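Local coordinates for protein putative hydantoin racemase (Klebsiella pneumoniae subsp. pneumoniae, PDB 3QVL) that racemises allantoin and probably also interconverts the D and L forms of other 5-monosubstituted hydantoins, at residues 43-46 with 50-53. Sequence-based numbering, arbitrary orientation.
With 5HY ([(4R)-2,5-dioxoimidazolidin-4-yl]acetic acid), chain C.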
ATOM      1  N   PRO A  43      -7.625 -34.440  -8.547  1.00 16.35           N
ATOM      2  CA  PRO A  43      -6.576 -35.151  -7.798  1.00 16.17           C
ATOM      3  C   PRO A  43      -5.511 -34.240  -7.177  1.00 15.97           C
ATOM      4  O   PRO A  43      -4.956 -34.574  -6.131  1.00 15.90           O
ATOM      5  CB  PRO A  43      -5.944 -36.062  -8.857  1.00 16.23           C
ATOM      6  CG  PRO A  43      -7.015 -36.255  -9.867  1.00 16.31           C
ATOM      7  CD  PRO A  43      -7.720 -34.936  -9.933  1.00 16.39           C
ATOM      8  N   SER A  44      -5.227 -33.115  -7.828  1.00 15.75           N
ATOM      9  CA  SER A  44      -4.316 -32.106  -7.287  1.00 15.59           C
ATOM     10  C   SER A  44      -4.708 -30.719  -7.780  1.00 15.45           C
ATOM     11  O   SER A  44      -5.288 -30.574  -8.858  1.00 15.40           O
ATOM     12  CB  SER A  44      -2.860 -32.416  -7.650  1.00 15.61           C
ATOM     13  OG  SER A  44      -2.639 -32.309  -9.044  1.00 15.83           O
ATOM     14  N   ILE A  45      -4.386 -29.704  -6.985  1.00 15.26           N
ATOM     15  CA  ILE A  45      -4.766 -28.330  -7.297  1.00 15.12           C
ATOM     16  C   ILE A  45      -3.561 -27.553  -7.824  1.00 15.10           C
ATOM     17  O   ILE A  45      -2.618 -27.265  -7.082  1.00 14.99           O
ATOM     18  CB  ILE A  45      -5.406 -27.630  -6.077  1.00 15.10           C
ATOM     19  CG1 ILE A  45      -6.596 -28.450  -5.566  1.00 15.07           C
ATOM     20  CG2 ILE A  45      -5.857 -26.224  -6.445  1.00 15.07           C
ATOM     21  CD1 ILE A  45      -6.850 -28.315  -4.082  1.00 14.99           C
ATOM     22  N   GLU A  46      -3.607 -27.232  -9.114  1.00 15.06           N
ATOM     23  CA  GLU A  46      -2.475 -26.635  -9.819  1.00 15.11           C
ATOM     24  C   GLU A  46      -2.911 -25.466 -10.700  1.00 15.01           C
ATOM     25  O   GLU A  46      -2.543 -25.387 -11.874  1.00 15.16           O
ATOM     26  CB  GLU A  46      -1.765 -27.694 -10.669  1.00 15.14           C
ATOM     27  CG  GLU A  46      -1.173 -28.850  -9.872  1.00 15.50           C
ATOM     28  CD  GLU A  46      -0.598 -29.944 -10.751  1.00 15.88           C
ATOM     29  OE1 GLU A  46      -1.265 -30.344 -11.730  1.00 16.47           O
ATOM     30  OE2 GLU A  46       0.520 -30.414 -10.454  1.00 16.10           O
ATOM     31  N   ASP A  50      -8.580 -25.519 -11.091  1.00 14.37           N
ATOM     32  CA  ASP A  50      -8.537 -26.555 -10.061  1.00 14.43           C
ATOM     33  C   ASP A  50      -9.071 -26.045  -8.722  1.00 14.49           C
ATOM     34  O   ASP A  50      -9.794 -26.760  -8.026  1.00 14.45           O
ATOM     35  CB  ASP A  50      -7.110 -27.085  -9.883  1.00 14.43           C
ATOM     36  CG  ASP A  50      -6.591 -27.823 -11.109  1.00 14.47           C
ATOM     37  OD1 ASP A  50      -7.398 -28.209 -11.983  1.00 14.64           O
ATOM     38  OD2 ASP A  50      -5.360 -28.021 -11.190  1.00 14.38           O
ATOM     39  N   GLU A  51      -8.713 -24.808  -8.374  1.00 14.59           N
ATOM     40  CA  GLU A  51      -9.155 -24.179  -7.125  1.00 14.75           C
ATOM     41  C   GLU A  51     -10.669 -24.014  -7.037  1.00 14.48           C
ATOM     42  O   GLU A  51     -11.259 -24.242  -5.978  1.00 14.36           O
ATOM     43  CB  GLU A  51      -8.485 -22.817  -6.928  1.00 14.95           C
ATOM     44  CG  GLU A  51      -7.066 -22.892  -6.402  1.00 16.41           C
ATOM     45  CD  GLU A  51      -6.766 -21.817  -5.380  1.00 18.08           C
ATOM     46  OE1 GLU A  51      -7.053 -20.629  -5.644  1.00 19.18           O
ATOM     47  OE2 GLU A  51      -6.242 -22.166  -4.305  1.00 19.27           O
ATOM     48  N   ALA A  52     -11.287 -23.611  -8.147  1.00 14.23           N
ATOM     49  CA  ALA A  52     -12.735 -23.414  -8.212  1.00 14.08           C
ATOM     50  C   ALA A  52     -13.488 -24.722  -7.975  1.00 13.96           C
ATOM     51  O   ALA A  52     -14.514 -24.739  -7.293  1.00 13.83           O
ATOM     52  CB  ALA A  52     -13.132 -22.797  -9.545  1.00 14.09           C
ATOM     53  N   ILE A  53     -12.967 -25.809  -8.542  1.00 13.87           N
ATOM     54  CA  ILE A  53     -13.525 -27.145  -8.333  1.00 13.79           C
ATOM     55  C   ILE A  53     -13.335 -27.581  -6.881  1.00 13.76           C
ATOM     56  O   ILE A  53     -14.276 -28.061  -6.240  1.00 13.72           O
ATOM     57  CB  ILE A  53     -12.898 -28.181  -9.302  1.00 13.79           C
ATOM     58  CG1 ILE A  53     -13.312 -27.875 -10.745  1.00 13.79           C
ATOM     59  CG2 ILE A  53     -13.306 -29.606  -8.922  1.00 13.78           C
ATOM     60  CD1 ILE A  53     -12.542 -28.651 -11.789  1.00 13.96           C
TER
HETATM   61  C   5HY C   1      -1.798 -27.964  -2.046  1.00 19.01           C
HETATM   62  N   5HY C   1      -2.281 -27.888  -4.295  1.00 19.03           N
HETATM   63  O   5HY C   1      -1.427 -27.697  -0.905  1.00 18.88           O
HETATM   64  CA  5HY C   1      -1.729 -27.025  -3.243  1.00 19.06           C
HETATM   65  CB  5HY C   1      -0.289 -26.563  -3.560  1.00 19.13           C
HETATM   66  CG  5HY C   1       0.781 -27.665  -3.623  1.00 19.38           C
HETATM   67  OAB 5HY C   1      -3.152 -29.973  -4.356  1.00 18.91           O
HETATM   68  NAF 5HY C   1      -2.353 -29.114  -2.422  1.00 18.97           N
HETATM   69  CAI 5HY C   1      -2.635 -29.048  -3.729  1.00 19.04           C
HETATM   70  OD1 5HY C   1       1.890 -27.328  -4.088  1.00 19.89           O
HETATM   71  OD2 5HY C   1       0.495 -28.805  -3.200  1.00 19.85           O
HETATM   72  O   HOH W   1      -4.266 -26.967 -13.482  1.00 16.72           O
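D50 reaches from the first turn of helix 48-68 back to the loop before it, where its carboxylate accepts the backbone N-H of E46. OD2 accepts that N-H through its anti lone pair, the one away from OD1, with 2.8 Å between E46 N and D50 OD2 and an N-H...O angle of 151°. Aspartate suits the place because its short chain, with CG anti to the carbonyl carbon (chi1 -66°), brings an acceptor to the loop while CB packs on I45 CA. A water donates to both D50 OD2 and E46 O, and K233 of the second subunit forms salt bridges with D50 OD2 and E46 OE1; this lysine probably offsets the negative charge of two acidic groups held close together. The E46 side chain starts away from the helix, although CB still lies against D50 OD2; its length lets OE1 meet that lysine and OE2 accept V148 N-H.

The beta branch of I45 lets CG2 meet the aliphatic CG of E51 at 3.5 Å, the two chains crossing at about a right angle, while CB lies 3.6 Å from N of the bound hydantoin. The backbone of I45 grips that ring twice: I45 N donates to OAB over 2.9 Å, and I45 O receives the ring N-H almost straight, at 177°. D50 holds the N-H of the very peptide whose carbonyl is I45 O, consistent with a second-shell role in the hydantoin pocket of an Asp/Glu/hydantoin racemase fold.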